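Local coordinates for protein type III secretion system effector HopBA1 (Pseudomonas syringae pv. aptata, PDB 5T09) that acts as a virulence factor recognised by the Arabidopsis disease resistance protein RBA1, which triggers plant cell death, and enhances RBA1 self-association, at residues 55-61 with 212-216. Sequence-based numbering, arbitrary orientation.
Sequences EHGKLFI and SFDLT
Ile-61 and Phe-60, on helix 60-74, pack against Phe-213 on strand 209-214, joining the loop and helix that follow strand 49-54 to the neighbouring parallel strand of an EreA/ChaN-like alpha-beta fold. The apolar contacts centre on the Phe-213 ring. Ile-61 CG1 sits 3.6 Å from its centroid and 10° off the ring normal, a CH-pi contact over one face, and CD1 of the same isoleucine reaches Phe-213 CD2 at 3.5 Å. Phe-60, with CG anti to the backbone N (chi1 172°), brings its ring edge to Phe-213 CD1 and CE1. With the two ring planes 72° apart and centroids separated by 6.0 Å, the pair is oblique. Ile-234 of strand 232-235 touches both rings.

Leu-215 extends the apolar patch just past the strand. Its CD2 lies 4.0 Å from Phe-60 CD2, while Leu-215 CD1 rests on the aliphatic chain of Lys-58, 3.6 Å from Lys-58 CG; the Lys-58 ammonium continues to a salt bridge with Asp-238.

No hydrogen bond spans the segments: Glu-55 OE2 lies 3.2 Å from Phe-213 O, but both are acceptors. Each segment is shaped internally: Glu-55 to Lys-58 form a type II beta turn, closed by Lys-58 N to Glu-55 O at 3.1 Å, and Asp-214 makes an Asx turn. In the latter, Asp-214 OD1 accepts Thr-216 N from above the carboxylate plane and, through its syn lone pair, Thr-216 OG1 at 2.6 Å.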
ATOM      1  N   GLU A  55       1.069   7.013   3.632  1.00 36.78           N
ATOM      2  CA  GLU A  55       1.707   8.238   4.102  1.00 39.95           C
ATOM      3  C   GLU A  55       2.802   7.778   5.054  1.00 39.03           C
ATOM      4  O   GLU A  55       2.519   7.360   6.181  1.00 42.11           O
ATOM      5  CB  GLU A  55       0.712   9.166   4.787  1.00 49.40           C
ATOM      6  CG  GLU A  55      -0.482   9.539   3.926  1.00 67.13           C
ATOM      7  CD  GLU A  55      -1.362  10.584   4.581  1.00 71.85           C
ATOM      8  OE1 GLU A  55      -0.827  11.428   5.336  1.00 65.99           O
ATOM      9  OE2 GLU A  55      -2.589  10.558   4.345  1.00 68.97           O
ATOM     10  N   HIS A  56       4.047   7.826   4.588  1.00 37.30           N
ATOM     11  CA  HIS A  56       5.146   7.254   5.353  1.00 35.69           C
ATOM     12  C   HIS A  56       5.238   7.929   6.716  1.00 38.23           C
ATOM     13  O   HIS A  56       5.237   9.157   6.816  1.00 43.79           O
ATOM     14  CB  HIS A  56       6.466   7.414   4.594  1.00 42.18           C
ATOM     15  CG  HIS A  56       6.445   6.857   3.205  1.00 38.64           C
ATOM     16  ND1 HIS A  56       5.752   5.714   2.866  1.00 38.37           N
ATOM     17  CD2 HIS A  56       7.034   7.290   2.065  1.00 37.96           C
ATOM     18  CE1 HIS A  56       5.919   5.466   1.579  1.00 37.66           C
ATOM     19  NE2 HIS A  56       6.693   6.407   1.070  1.00 39.41           N
ATOM     20  N   GLY A  57       5.302   7.119   7.767  1.00 40.04           N
ATOM     21  CA  GLY A  57       5.454   7.612   9.118  1.00 42.86           C
ATOM     22  C   GLY A  57       4.173   7.664   9.923  1.00 44.90           C
ATOM     23  O   GLY A  57       4.239   7.842  11.146  1.00 44.43           O
ATOM     24  N   LYS A  58       3.018   7.505   9.284  1.00 38.38           N
ATOM     25  CA  LYS A  58       1.736   7.630   9.965  1.00 39.30           C
ATOM     26  C   LYS A  58       1.315   6.265  10.496  1.00 39.78           C
ATOM     27  O   LYS A  58       1.113   5.326   9.718  1.00 41.33           O
ATOM     28  CB  LYS A  58       0.680   8.203   9.019  1.00 40.34           C
ATOM     29  CG  LYS A  58       0.994   9.607   8.514  1.00 40.75           C
ATOM     30  CD  LYS A  58       1.103  10.617   9.650  1.00 45.54           C
ATOM     31  CE  LYS A  58       1.311  12.021   9.110  1.00 47.86           C
ATOM     32  NZ  LYS A  58       1.425  13.029  10.193  1.00 51.06           N
ATOM     33  N   LEU A  59       1.176   6.166  11.820  1.00 41.83           N
ATOM     34  CA  LEU A  59       0.926   4.883  12.472  1.00 42.03           C
ATOM     35  C   LEU A  59      -0.434   4.300  12.100  1.00 46.75           C
ATOM     36  O   LEU A  59      -0.595   3.075  12.080  1.00 42.62           O
ATOM     37  CB  LEU A  59       1.020   5.054  13.989  1.00 41.56           C
ATOM     38  CG  LEU A  59       2.366   5.560  14.518  1.00 53.21           C
ATOM     39  CD1 LEU A  59       2.234   6.070  15.942  1.00 57.61           C
ATOM     40  CD2 LEU A  59       3.410   4.464  14.446  1.00 47.53           C
ATOM     41  N   PHE A  60      -1.421   5.150  11.810  1.00 48.63           N
ATOM     42  CA  PHE A  60      -2.783   4.660  11.612  1.00 44.67           C
ATOM     43  C   PHE A  60      -2.858   3.628  10.493  1.00 37.55           C
ATOM     44  O   PHE A  60      -3.608   2.650  10.593  1.00 43.78           O
ATOM     45  CB  PHE A  60      -3.723   5.828  11.311  1.00 51.05           C
ATOM     46  CG  PHE A  60      -5.107   5.403  10.914  1.00 50.92           C
ATOM     47  CD1 PHE A  60      -6.076   5.165  11.876  1.00 54.07           C
ATOM     48  CD2 PHE A  60      -5.439   5.236   9.578  1.00 50.10           C
ATOM     49  CE1 PHE A  60      -7.347   4.772  11.516  1.00 55.92           C
ATOM     50  CE2 PHE A  60      -6.711   4.844   9.213  1.00 50.66           C
ATOM     51  CZ  PHE A  60      -7.665   4.610  10.182  1.00 49.50           C
ATOM     52  N   ILE A  61      -2.101   3.828   9.418  1.00 37.59           N
ATOM     53  CA  ILE A  61      -2.253   3.033   8.202  1.00 42.20           C
ATOM     54  C   ILE A  61      -1.753   1.612   8.438  1.00 46.13           C
ATOM     55  O   ILE A  61      -2.505   0.657   8.192  1.00 44.09           O
ATOM     56  CB  ILE A  61      -1.548   3.717   7.018  1.00 38.50           C
ATOM     57  CG1 ILE A  61      -2.269   5.032   6.697  1.00 42.43           C
ATOM     58  CG2 ILE A  61      -1.538   2.815   5.788  1.00 36.05           C
ATOM     59  CD1 ILE A  61      -1.547   5.942   5.734  1.00 43.46           C
ATOM     60  N   SER A 212      -7.171   6.538  -0.116  1.00 45.29           N
ATOM     61  CA  SER A 212      -6.389   7.595   0.503  1.00 43.43           C
ATOM     62  C   SER A 212      -6.853   7.759   1.943  1.00 47.53           C
ATOM     63  O   SER A 212      -7.851   7.171   2.364  1.00 52.28           O
ATOM     64  CB  SER A 212      -6.536   8.920  -0.256  1.00 46.76           C
ATOM     65  OG  SER A 212      -7.864   9.400  -0.175  1.00 51.72           O
ATOM     66  N   PHE A 213      -6.125   8.574   2.703  1.00 43.16           N
ATOM     67  CA  PHE A 213      -6.399   8.732   4.124  1.00 46.88           C
ATOM     68  C   PHE A 213      -6.527  10.200   4.495  1.00 49.58           C
ATOM     69  O   PHE A 213      -5.704  11.027   4.093  1.00 55.24           O
ATOM     70  CB  PHE A 213      -5.309   8.064   4.959  1.00 46.68           C
ATOM     71  CG  PHE A 213      -5.303   6.578   4.828  1.00 43.62           C
ATOM     72  CD1 PHE A 213      -6.126   5.799   5.622  1.00 40.89           C
ATOM     73  CD2 PHE A 213      -4.500   5.957   3.892  1.00 42.29           C
ATOM     74  CE1 PHE A 213      -6.135   4.426   5.494  1.00 40.93           C
ATOM     75  CE2 PHE A 213      -4.503   4.587   3.759  1.00 42.04           C
ATOM     76  CZ  PHE A 213      -5.324   3.819   4.560  1.00 40.98           C
ATOM     77  N   ASP A 214      -7.567  10.505   5.262  1.00 49.96           N
ATOM     78  CA  ASP A 214      -7.783  11.815   5.865  1.00 58.94           C
ATOM     79  C   ASP A 214      -7.495  11.667   7.355  1.00 55.38           C
ATOM     80  O   ASP A 214      -8.321  11.145   8.109  1.00 50.48           O
ATOM     81  CB  ASP A 214      -9.208  12.299   5.607  1.00 67.10           C
ATOM     82  CG  ASP A 214      -9.574  13.517   6.432  1.00 77.17           C
ATOM     83  OD1 ASP A 214      -8.660  14.178   6.970  1.00 70.53           O
ATOM     84  OD2 ASP A 214     -10.781  13.815   6.539  1.00 79.30           O
ATOM     85  N   LEU A 215      -6.314  12.119   7.777  1.00 53.05           N
ATOM     86  CA  LEU A 215      -5.891  12.013   9.165  1.00 52.89           C
ATOM     87  C   LEU A 215      -6.130  13.300   9.948  1.00 60.88           C
ATOM     88  O   LEU A 215      -5.475  13.525  10.971  1.00 66.59           O
ATOM     89  CB  LEU A 215      -4.413  11.623   9.233  1.00 49.95           C
ATOM     90  CG  LEU A 215      -4.017  10.375   8.437  1.00 46.47           C
ATOM     91  CD1 LEU A 215      -2.528  10.098   8.575  1.00 45.70           C
ATOM     92  CD2 LEU A 215      -4.824   9.161   8.871  1.00 49.33           C
ATOM     93  N   THR A 216      -7.056  14.143   9.495  1.00 61.62           N
ATOM     94  CA  THR A 216      -7.356  15.381  10.202  1.00 69.14           C
ATOM     95  C   THR A 216      -8.275  15.170  11.395  1.00 76.66           C
ATOM     96  O   THR A 216      -8.420  16.086  12.212  1.00 74.48           O
ATOM     97  CB  THR A 216      -8.001  16.399   9.255  1.00 67.47           C
ATOM     98  OG1 THR A 216      -9.289  15.928   8.835  1.00 67.23           O
ATOM     99  CG2 THR A 216      -7.124  16.637   8.032  1.00 66.16           C
TER